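PDB 5ZMO: HNH nuclease domain-containing protein from Streptomyces coelicolor, which binds phosphorothioated DNA through its sulfur-binding domain, the part present here, and is probably a type IV restriction endonuclease as a whole. Local coordinates for residues A[133-141]-A[153-162]. Numbering follows the deposited sequence.
Sequences AASAAAGLI and LEDFGLHELL
The C-terminal tail of the sulfur-binding domain packs on helix 130-144 through a patch of leucines set against alanines. Leu158, Leu161 and Leu162 of the tail face Ala133, Ala134 and Ala137, and Leu153 meets Ile141 further along helix 130-144, toward its C-terminal end. No hydrogen bond crosses the contact, so it rests on apolar packing.

The two backbones come nearest at Ala134, whose CA lies 6.0 Å from CA of Leu162. Leu161 holds CG anti to its backbone N (chi1 178°), which sets its forked end against the backbone of Ala134. Leu161 CD2 is 3.8 Å from Ala134 N, and Leu161 CD1 also meets Ala133 CB. Leu162 turns its CG the other way, anti to its carbonyl carbon (chi1 -66°). Its two methyls meet different parts of the helix. CD2 of Leu162 reaches the backbone at Ala134 O, 3.6 Å away, and also packs on Ala138 CB. CD1 of Leu162 packs on Ala137 CB and meets Ile141 CD1 tip to tip at 3.7 Å. Ile141 CD1 also touches Leu153 CD1 at 3.9 Å, and here the two side chains cross at about a right angle. In the middle, Ala137 CB sits 4.2 Å from Leu158 CD1. The small alanine methyls let the leucine ends come up close to the helix.

A Schellman motif ends helix 152-155. Gly157 takes positive phi there, and Leu158 N bonds back to Leu153 O at 2.8 Å. A further turn, in which Leu162 N bonds to Leu158 O, brings Leu161 and Leu162 to helix 130-144.

The contact lies about 14 Å from the bound nucleic acid at its nearest atom. Leu148 of the connecting loop touches both Ile141 and Leu153. Ala133 and Leu140 rest on helix 28-41, while Phe156 reaches both that helix and helix 50-63.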
loop_
_atom_site.group_PDB
_atom_site.type_symbol
_atom_site.label_atom_id
_atom_site.label_comp_id
_atom_site.label_asym_id
_atom_site.label_seq_id
_atom_site.Cartn_x
_atom_site.Cartn_y
_atom_site.Cartn_z
ATOM N N ALA A 133 -4.417 -13.853 -3.759
ATOM C CA ALA A 133 -4.638 -12.413 -3.868
ATOM C C ALA A 133 -6.044 -11.979 -3.375
ATOM O O ALA A 133 -6.189 -11.021 -2.626
ATOM C CB ALA A 133 -4.413 -11.963 -5.289
ATOM N N ALA A 134 -7.067 -12.621 -3.933
ATOM C CA ALA A 134 -8.463 -12.441 -3.487
ATOM C C ALA A 134 -8.594 -12.506 -1.930
ATOM O O ALA A 134 -9.185 -11.612 -1.322
ATOM C CB ALA A 134 -9.364 -13.484 -4.159
ATOM N N SER A 135 -8.044 -13.527 -1.281
ATOM C CA SER A 135 -8.248 -13.688 0.158
ATOM C C SER A 135 -7.508 -12.631 0.921
ATOM O O SER A 135 -8.055 -12.079 1.868
ATOM C CB SER A 135 -7.864 -15.086 0.654
ATOM O OG SER A 135 -6.478 -15.225 0.744
ATOM N N ALA A 136 -6.289 -12.292 0.486
ATOM C CA ALA A 136 -5.588 -11.153 1.111
ATOM C C ALA A 136 -6.344 -9.803 0.926
ATOM O O ALA A 136 -6.464 -9.026 1.878
ATOM C CB ALA A 136 -4.145 -11.023 0.619
ATOM N N ALA A 137 -6.863 -9.516 -0.271
ATOM C CA ALA A 137 -7.553 -8.230 -0.508
ATOM C C ALA A 137 -8.938 -8.227 0.289
ATOM O O ALA A 137 -9.269 -7.262 0.969
ATOM C CB ALA A 137 -7.808 -8.035 -1.987
ATOM N N ALA A 138 -9.630 -9.364 0.276
ATOM C CA ALA A 138 -10.912 -9.553 1.021
ATOM C C ALA A 138 -10.695 -9.393 2.504
ATOM O O ALA A 138 -11.492 -8.764 3.179
ATOM C CB ALA A 138 -11.533 -10.892 0.735
ATOM N N GLY A 139 -9.610 -9.940 3.019
ATOM C CA GLY A 139 -9.261 -9.743 4.414
ATOM C C GLY A 139 -9.096 -8.294 4.779
ATOM O O GLY A 139 -9.582 -7.831 5.829
ATOM N N LEU A 140 -8.377 -7.531 3.950
ATOM C CA LEU A 140 -8.224 -6.072 4.226
ATOM C C LEU A 140 -9.546 -5.336 4.138
ATOM O O LEU A 140 -9.816 -4.455 4.905
ATOM C CB LEU A 140 -7.225 -5.435 3.274
ATOM C CG LEU A 140 -5.773 -5.742 3.522
ATOM C CD1 LEU A 140 -4.881 -5.374 2.365
ATOM C CD2 LEU A 140 -5.348 -4.954 4.768
ATOM N N ILE A 141 -10.369 -5.696 3.166
ATOM C CA ILE A 141 -11.649 -5.056 2.998
ATOM C C ILE A 141 -12.577 -5.365 4.178
ATOM O O ILE A 141 -13.247 -4.436 4.660
ATOM C CB ILE A 141 -12.311 -5.466 1.665
ATOM C CG1 ILE A 141 -11.603 -4.733 0.519
ATOM C CG2 ILE A 141 -13.786 -5.093 1.631
ATOM C CD1 ILE A 141 -11.829 -5.333 -0.848
ATOM N N LEU A 153 -14.010 -1.244 -5.294
ATOM C CA LEU A 153 -13.446 -2.362 -6.057
ATOM C C LEU A 153 -12.927 -1.942 -7.408
ATOM O O LEU A 153 -11.770 -2.259 -7.736
ATOM C CB LEU A 153 -14.471 -3.502 -6.198
ATOM C CG LEU A 153 -14.515 -4.590 -5.127
ATOM C CD1 LEU A 153 -14.156 -4.093 -3.752
ATOM C CD2 LEU A 153 -15.829 -5.379 -5.154
ATOM N N GLU A 154 -13.717 -1.172 -8.158
ATOM C CA GLU A 154 -13.265 -0.633 -9.434
ATOM C C GLU A 154 -12.037 0.252 -9.281
ATOM O O GLU A 154 -11.088 0.132 -10.064
ATOM C CB GLU A 154 -14.381 0.116 -10.183
ATOM C CG GLU A 154 -15.330 -0.789 -10.945
ATOM C CD GLU A 154 -14.635 -1.613 -12.052
ATOM O OE1 GLU A 154 -15.150 -2.717 -12.370
ATOM O OE2 GLU A 154 -13.585 -1.169 -12.590
ATOM N N ASP A 155 -12.024 1.119 -8.278
ATOM C CA ASP A 155 -10.953 2.122 -8.184
ATOM C C ASP A 155 -9.619 1.498 -7.765
ATOM O O ASP A 155 -8.532 2.015 -8.118
ATOM C CB ASP A 155 -11.317 3.294 -7.263
ATOM C CG ASP A 155 -12.259 4.328 -7.949
ATOM O OD1 ASP A 155 -12.550 4.166 -9.168
ATOM O OD2 ASP A 155 -12.696 5.279 -7.264
ATOM N N PHE A 156 -9.705 0.382 -7.064
ATOM C CA PHE A 156 -8.502 -0.379 -6.669
ATOM C C PHE A 156 -8.118 -1.492 -7.661
ATOM O O PHE A 156 -7.159 -2.194 -7.437
ATOM C CB PHE A 156 -8.664 -0.949 -5.264
ATOM C CG PHE A 156 -8.474 0.064 -4.186
ATOM C CD1 PHE A 156 -9.491 0.926 -3.851
ATOM C CD2 PHE A 156 -7.236 0.236 -3.549
ATOM C CE1 PHE A 156 -9.334 1.874 -2.865
ATOM C CE2 PHE A 156 -7.084 1.196 -2.563
ATOM C CZ PHE A 156 -8.114 2.030 -2.228
ATOM N N GLY A 157 -8.878 -1.691 -8.742
ATOM C CA GLY A 157 -8.662 -2.769 -9.663
ATOM C C GLY A 157 -8.952 -4.174 -9.205
ATOM O O GLY A 157 -8.305 -5.098 -9.620
ATOM N N LEU A 158 -9.931 -4.338 -8.312
ATOM C CA LEU A 158 -10.186 -5.580 -7.665
ATOM C C LEU A 158 -11.590 -6.131 -8.000
ATOM O O LEU A 158 -11.984 -7.137 -7.451
ATOM C CB LEU A 158 -10.072 -5.360 -6.162
ATOM C CG LEU A 158 -8.712 -4.864 -5.647
ATOM C CD1 LEU A 158 -8.866 -4.588 -4.176
ATOM C CD2 LEU A 158 -7.652 -5.899 -5.819
ATOM N N HIS A 159 -12.315 -5.475 -8.893
ATOM C CA HIS A 159 -13.681 -5.905 -9.222
ATOM C C HIS A 159 -13.738 -7.338 -9.810
ATOM O O HIS A 159 -14.493 -8.206 -9.343
ATOM C CB HIS A 159 -14.343 -4.916 -10.169
ATOM C CG HIS A 159 -15.800 -5.205 -10.406
ATOM N ND1 HIS A 159 -16.801 -4.678 -9.614
ATOM C CD2 HIS A 159 -16.415 -5.985 -11.322
ATOM C CE1 HIS A 159 -17.973 -5.101 -10.055
ATOM N NE2 HIS A 159 -17.766 -5.902 -11.085
ATOM N N GLU A 160 -12.920 -7.602 -10.810
ATOM C CA GLU A 160 -12.883 -8.948 -11.426
ATOM C C GLU A 160 -12.336 -9.981 -10.413
ATOM O O GLU A 160 -12.905 -11.072 -10.245
ATOM C CB GLU A 160 -12.073 -8.914 -12.737
ATOM C CG GLU A 160 -12.851 -8.345 -13.947
ATOM C CD GLU A 160 -13.442 -6.933 -13.742
ATOM O OE1 GLU A 160 -12.677 -5.989 -13.411
ATOM O OE2 GLU A 160 -14.676 -6.749 -13.910
ATOM N N LEU A 161 -11.292 -9.598 -9.671
ATOM C CA LEU A 161 -10.670 -10.482 -8.705
ATOM C C LEU A 161 -11.684 -10.980 -7.699
ATOM O O LEU A 161 -11.734 -12.175 -7.447
ATOM C CB LEU A 161 -9.485 -9.790 -7.990
ATOM C CG LEU A 161 -8.744 -10.563 -6.890
ATOM C CD1 LEU A 161 -7.872 -11.648 -7.491
ATOM C CD2 LEU A 161 -7.875 -9.631 -6.056
ATOM N N LEU A 162 -12.493 -10.063 -7.159
ATOM C CA LEU A 162 -13.407 -10.357 -6.078
ATOM C C LEU A 162 -14.775 -10.688 -6.714
ATOM O O LEU A 162 -15.704 -9.902 -6.726
ATOM C CB LEU A 162 -13.369 -9.226 -5.052
ATOM C CG LEU A 162 -12.011 -9.144 -4.341
ATOM C CD1 LEU A 162 -11.782 -7.954 -3.414
ATOM C CD2 LEU A 162 -11.779 -10.392 -3.549
#